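Local coordinates for periplasmic solute binding protein (Pectobacterium atrosepticum, PDB 4RY1) that probably binds a sugar or related solute in the periplasm and delivers it to an ABC-type transporter, at residues Y134-T137 against W138-F142; A331-L334 against L335-G339. All coordinates share one frame; numbering follows the deposited sequence. Where two conformers were deposited one is given.

Contact 1: residues Y134-T137 against W138-F142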
loop_
_atom_site.group_PDB
_atom_site.type_symbol
_atom_site.label_atom_id
_atom_site.label_comp_id
_atom_site.label_asym_id
_atom_site.label_seq_id
_atom_site.Cartn_x
_atom_site.Cartn_y
_atom_site.Cartn_z
ATOM N N TYR A 134 -8.163 -7.620 21.033
ATOM C CA TYR A 134 -8.109 -7.386 19.592
ATOM C C TYR A 134 -9.071 -8.370 18.916
ATOM O O TYR A 134 -9.106 -9.552 19.281
ATOM C CB TYR A 134 -6.708 -7.578 18.992
ATOM C CG TYR A 134 -5.599 -6.680 19.486
ATOM C CD1 TYR A 134 -5.841 -5.374 19.908
ATOM C CD2 TYR A 134 -4.289 -7.133 19.495
ATOM C CE1 TYR A 134 -4.801 -4.558 20.341
ATOM C CE2 TYR A 134 -3.246 -6.329 19.916
ATOM C CZ TYR A 134 -3.507 -5.047 20.354
ATOM O OH TYR A 134 -2.472 -4.257 20.787
ATOM N N PRO A 135 -9.853 -7.898 17.933
ATOM C CA PRO A 135 -10.898 -8.734 17.354
ATOM C C PRO A 135 -10.376 -9.786 16.371
ATOM O O PRO A 135 -9.477 -9.546 15.586
ATOM C CB PRO A 135 -11.815 -7.725 16.664
ATOM C CG PRO A 135 -10.902 -6.600 16.288
ATOM C CD PRO A 135 -9.883 -6.531 17.387
ATOM N N LYS A 136 -10.947 -10.969 16.461
ATOM C CA LYS A 136 -10.649 -12.060 15.528
ATOM C C LYS A 136 -11.719 -12.206 14.407
ATOM O O LYS A 136 -11.439 -12.781 13.340
ATOM C CB LYS A 136 -10.392 -13.372 16.315
ATOM C CG LYS A 136 -9.036 -13.365 17.029
ATOM C CD LYS A 136 -8.654 -14.709 17.647
ATOM C CE LYS A 136 -8.728 -14.683 19.164
ATOM N NZ LYS A 136 -8.739 -16.056 19.740
ATOM N N THR A 137 -12.916 -11.669 14.639
ATOM C CA THR A 137 -14.026 -11.712 13.670
ATOM C C THR A 137 -14.625 -10.345 13.448
ATOM O O THR A 137 -14.400 -9.423 14.255
ATOM C CB THR A 137 -15.175 -12.580 14.173
ATOM O OG1 THR A 137 -15.698 -11.989 15.366
ATOM C CG2 THR A 137 -14.678 -13.978 14.435
ATOM N N TRP A 138 -15.363 -10.205 12.366
ATOM C CA TRP A 138 -15.965 -8.929 12.074
ATOM C C TRP A 138 -16.942 -8.554 13.210
ATOM O O TRP A 138 -17.024 -7.394 13.616
ATOM C CB TRP A 138 -16.602 -8.931 10.699
ATOM C CG TRP A 138 -15.606 -9.201 9.641
ATOM C CD1 TRP A 138 -15.370 -10.393 9.021
ATOM C CD2 TRP A 138 -14.655 -8.266 9.094
ATOM N NE1 TRP A 138 -14.356 -10.256 8.117
ATOM C CE2 TRP A 138 -13.895 -8.965 8.140
ATOM C CE3 TRP A 138 -14.372 -6.919 9.324
ATOM C CZ2 TRP A 138 -12.884 -8.359 7.403
ATOM C CZ3 TRP A 138 -13.363 -6.312 8.581
ATOM C CH2 TRP A 138 -12.631 -7.035 7.648
ATOM N N ASP A 139 -17.617 -9.546 13.791
ATOM C CA ASP A 139 -18.497 -9.291 14.945
ATOM C C ASP A 139 -17.828 -8.615 16.079
ATOM O O ASP A 139 -18.372 -7.679 16.662
ATOM C CB ASP A 139 -19.036 -10.597 15.522
ATOM C CG ASP A 139 -20.168 -11.081 14.773
ATOM O OD1 ASP A 139 -20.613 -10.307 13.891
ATOM O OD2 ASP A 139 -20.607 -12.218 15.053
ATOM N N GLU A 140 -16.664 -9.142 16.439
ATOM C CA GLU A 140 -15.908 -8.593 17.548
ATOM C C GLU A 140 -15.472 -7.183 17.202
ATOM O O GLU A 140 -15.427 -6.347 18.075
ATOM C CB GLU A 140 -14.719 -9.478 17.921
ATOM C CG GLU A 140 -15.181 -10.860 18.395
ATOM C CD GLU A 140 -14.087 -11.899 18.602
ATOM O OE1 GLU A 140 -12.887 -11.636 18.315
ATOM O OE2 GLU A 140 -14.454 -13.011 19.055
ATOM N N LEU A 141 -15.142 -6.922 15.936
ATOM C CA LEU A 141 -14.731 -5.569 15.555
ATOM C C LEU A 141 -15.887 -4.589 15.789
ATOM O O LEU A 141 -15.712 -3.574 16.460
ATOM C CB LEU A 141 -14.236 -5.520 14.105
ATOM C CG LEU A 141 -13.833 -4.102 13.660
ATOM C CD1 LEU A 141 -12.639 -3.582 14.461
ATOM C CD2 LEU A 141 -13.532 -4.082 12.174
ATOM N N PHE A 142 -17.062 -4.909 15.248
ATOM C CA PHE A 142 -18.238 -4.035 15.397
ATOM C C PHE A 142 -18.613 -3.857 16.854
ATOM O O PHE A 142 -18.981 -2.761 17.270
ATOM C CB PHE A 142 -19.433 -4.547 14.586
ATOM C CG PHE A 142 -19.222 -4.458 13.100
ATOM C CD1 PHE A 142 -19.027 -3.227 12.497
ATOM C CD2 PHE A 142 -19.216 -5.601 12.308
ATOM C CE1 PHE A 142 -18.818 -3.134 11.133
ATOM C CE2 PHE A 142 -19.008 -5.509 10.949
ATOM C CZ PHE A 142 -18.811 -4.275 10.358
HETATM O O HOH W 1 -10.804 -11.536 20.251
HETATM O O HOH W 2 -16.836 -13.776 17.271
#
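Thr137 holds OG1 between its backbone N and carbonyl carbon (chi1 63°), turned to the first turn of helix 138-152, while Glu140 sends its chain back from that turn with CG anti to the carbonyl carbon, beside the backbone N (chi1 -63°), and extended from there on. The two side chains pass obliquely, Glu140 CG lying 3.3 Å from Thr137 OG1; the polar end of each meets a backbone N-H of the other segment. Thr137 OG1 accepts from Glu140 N at 3.2 Å. In return, Glu140 OE1 takes the N-H of Lys136 at 2.8 Å; this bond is nearly straight (170°), and the donor comes in almost in line with the C-O bond. Thr137 is therefore the N-cap, and the reciprocal pattern resembles a capping box, except that the glutamate grips the residue before the cap rather than the cap itself. The first regular helical bond follows, Leu141 N to Thr137 O at 3.1 Å.

Two waters extend the glutamate's grip. One donates both to Tyr134 O and to Glu140 OE1, which thus receives two hydrogens; the other donates to Glu140 OE2 and is hydrogen-bonded to Thr137 OG1. Pro135, which is buried, packs by CB against Glu140 CB at 3.6 Å and by CG against Leu141 CD1 at 3.9 Å, closing the apolar side of the turn. Around this, Trp138 runs inward to a hydrogen bond from NE1 to Gln181 OE1 and edge-to-face packing with Tyr178 and Phe208, and the Lys136 backbone is hydrogen-bonded to Thr273.

Contact 2: residues A331-L334 against L335-G339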
loop_
_atom_site.group_PDB
_atom_site.type_symbol
_atom_site.label_atom_id
_atom_site.label_comp_id
_atom_site.label_asym_id
_atom_site.label_seq_id
_atom_site.Cartn_x
_atom_site.Cartn_y
_atom_site.Cartn_z
ATOM N N ALA A 331 18.564 -10.854 0.914
ATOM C CA ALA A 331 18.640 -9.530 1.522
ATOM C C ALA A 331 17.957 -9.538 2.882
ATOM O O ALA A 331 18.521 -9.003 3.865
ATOM C CB ALA A 331 18.043 -8.473 0.604
ATOM N N GLN A 332 16.800 -10.194 2.978
ATOM C CA GLN A 332 16.170 -10.342 4.291
ATOM C C GLN A 332 17.087 -11.085 5.245
ATOM O O GLN A 332 17.182 -10.691 6.399
ATOM C CB GLN A 332 14.840 -11.088 4.257
ATOM C CG GLN A 332 13.717 -10.260 3.712
ATOM C CD GLN A 332 12.370 -10.952 3.825
ATOM O OE1 GLN A 332 12.058 -11.617 4.820
ATOM N NE2 GLN A 332 11.544 -10.754 2.824
ATOM N N LYS A 333 17.720 -12.165 4.778
ATOM C CA LYS A 333 18.561 -12.972 5.675
ATOM C C LYS A 333 19.688 -12.109 6.213
ATOM O O LYS A 333 20.006 -12.167 7.414
ATOM C CB LYS A 333 19.089 -14.223 4.961
ATOM C CG LYS A 333 20.111 -15.028 5.749
ATOM C CD LYS A 333 19.631 -15.810 6.955
ATOM C CE LYS A 333 20.619 -16.947 7.312
ATOM N NZ LYS A 333 22.087 -16.633 7.311
ATOM N N LEU A 334 20.306 -11.305 5.345
ATOM C CA LEU A 334 21.379 -10.402 5.785
ATOM C C LEU A 334 20.916 -9.453 6.865
ATOM O O LEU A 334 21.582 -9.278 7.888
ATOM C CB LEU A 334 21.996 -9.638 4.610
ATOM C CG LEU A 334 23.080 -8.641 4.979
ATOM C CD1 LEU A 334 24.262 -9.276 5.687
ATOM C CD2 LEU A 334 23.569 -7.954 3.712
ATOM N N LEU A 335 19.771 -8.830 6.640
ATOM C CA LEU A 335 19.239 -7.891 7.627
ATOM C C LEU A 335 18.896 -8.576 8.967
ATOM O O LEU A 335 19.027 -7.966 10.012
ATOM C CB LEU A 335 18.042 -7.119 7.076
ATOM C CG LEU A 335 18.342 -6.178 5.921
ATOM C CD1 LEU A 335 17.059 -5.424 5.607
ATOM C CD2 LEU A 335 19.483 -5.222 6.208
ATOM N N GLU A 336 18.427 -9.811 8.910
ATOM C CA GLU A 336 18.204 -10.565 10.138
ATOM C C GLU A 336 19.516 -10.885 10.834
ATOM O O GLU A 336 19.639 -10.696 12.049
ATOM C CB GLU A 336 17.437 -11.844 9.877
ATOM C CG GLU A 336 17.000 -12.486 11.186
ATOM C CD GLU A 336 16.170 -13.726 11.002
ATOM O OE1 GLU A 336 16.530 -14.595 10.184
ATOM O OE2 GLU A 336 15.155 -13.839 11.707
ATOM N N ASP A 337 20.505 -11.311 10.057
ATOM C CA ASP A 337 21.811 -11.688 10.626
ATOM C C ASP A 337 22.492 -10.525 11.358
ATOM O O ASP A 337 23.193 -10.716 12.342
ATOM C CB ASP A 337 22.754 -12.202 9.523
ATOM C CG ASP A 337 22.345 -13.563 8.966
ATOM O OD1 ASP A 337 21.522 -14.284 9.587
ATOM O OD2 ASP A 337 22.865 -13.919 7.883
ATOM N N ILE A 338 22.315 -9.300 10.863
ATOM C CA ILE A 338 22.901 -8.107 11.478
ATOM C C ILE A 338 21.940 -7.421 12.475
ATOM O O ILE A 338 22.258 -6.374 13.007
ATOM C CB ILE A 338 23.469 -7.109 10.439
ATOM C CG1 ILE A 338 22.340 -6.417 9.629
ATOM C CG2 ILE A 338 24.467 -7.826 9.534
ATOM C CD1 ILE A 338 22.868 -5.304 8.743
ATOM N N GLY A 339 20.777 -8.027 12.696
ATOM C CA GLY A 339 19.821 -7.590 13.707
ATOM C C GLY A 339 18.863 -6.469 13.334
ATOM O O GLY A 339 18.133 -5.989 14.189
#
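A surface ion pair one helical turn apart, followed by a C-terminal cap, defines this local contact in helix 329-337, which packs beside helix 313-319. The helical bonds are regular: the N-H groups of Leu335, Glu336 and Asp337 each reach the carbonyl four residues back, as in Asp337 N to Lys333 O at 2.8 Å. The final turn closes with Ile338 N on Leu334 O at 3.1 Å. Gly339 then leaves the helix with positive phi (84°) in a Schellman motif, its N bonding back to Glu336 O.

Lys333 starts out away from the following turn, but a bend at chi2 (71°) and another at chi4 fold its chain over the carboxylate of Asp337. Lys333 NZ donates to Asp337 OD2 at 2.9 Å, on the syn lone pair of that oxygen, while its second bond, to OD1 at 3.3 Å, is weak; the salt bridge is thus lopsided rather than evenly forked. Further round the helix, Leu334 CD1 approaches Ile338 CG2 at 4.1 Å, a loose apolar touch, and both side chains also rest on Lys317. Leu335 and Ala331 face Pro326 on the buried side, and in the conformer given Glu336 OE2 makes a salt bridge with Arg352.

Asp337 OD1 and OD2 each lie 3.4 Å from Lys333 O, acceptor near acceptor, close to the negative end of the helix dipole. The lysine ammonium probably offsets part of this unfavourable charge, though at this exposed position solvent would be expected to screen much of the effect.

How the contacts relate
Contact 1 precedes contact 2 along the chain, and the two lie in different parts of the molecule: their centres are 35 Å apart, their nearest atoms about 22 Å, and each centre is about 23 Å from that of the chain. Contact 1 starts helix 138-152, near helices 124-130 and 199-214; contact 2 ends helix 329-337, beside helix 313-319. They share no helix or strand. Solute-binding proteins of this family have two lobes around a ligand cleft, and the separation is consistent with one contact in each lobe. With no atoms in contact, each is a local feature of its own helix, one at an N-terminus, the other at a C-terminus.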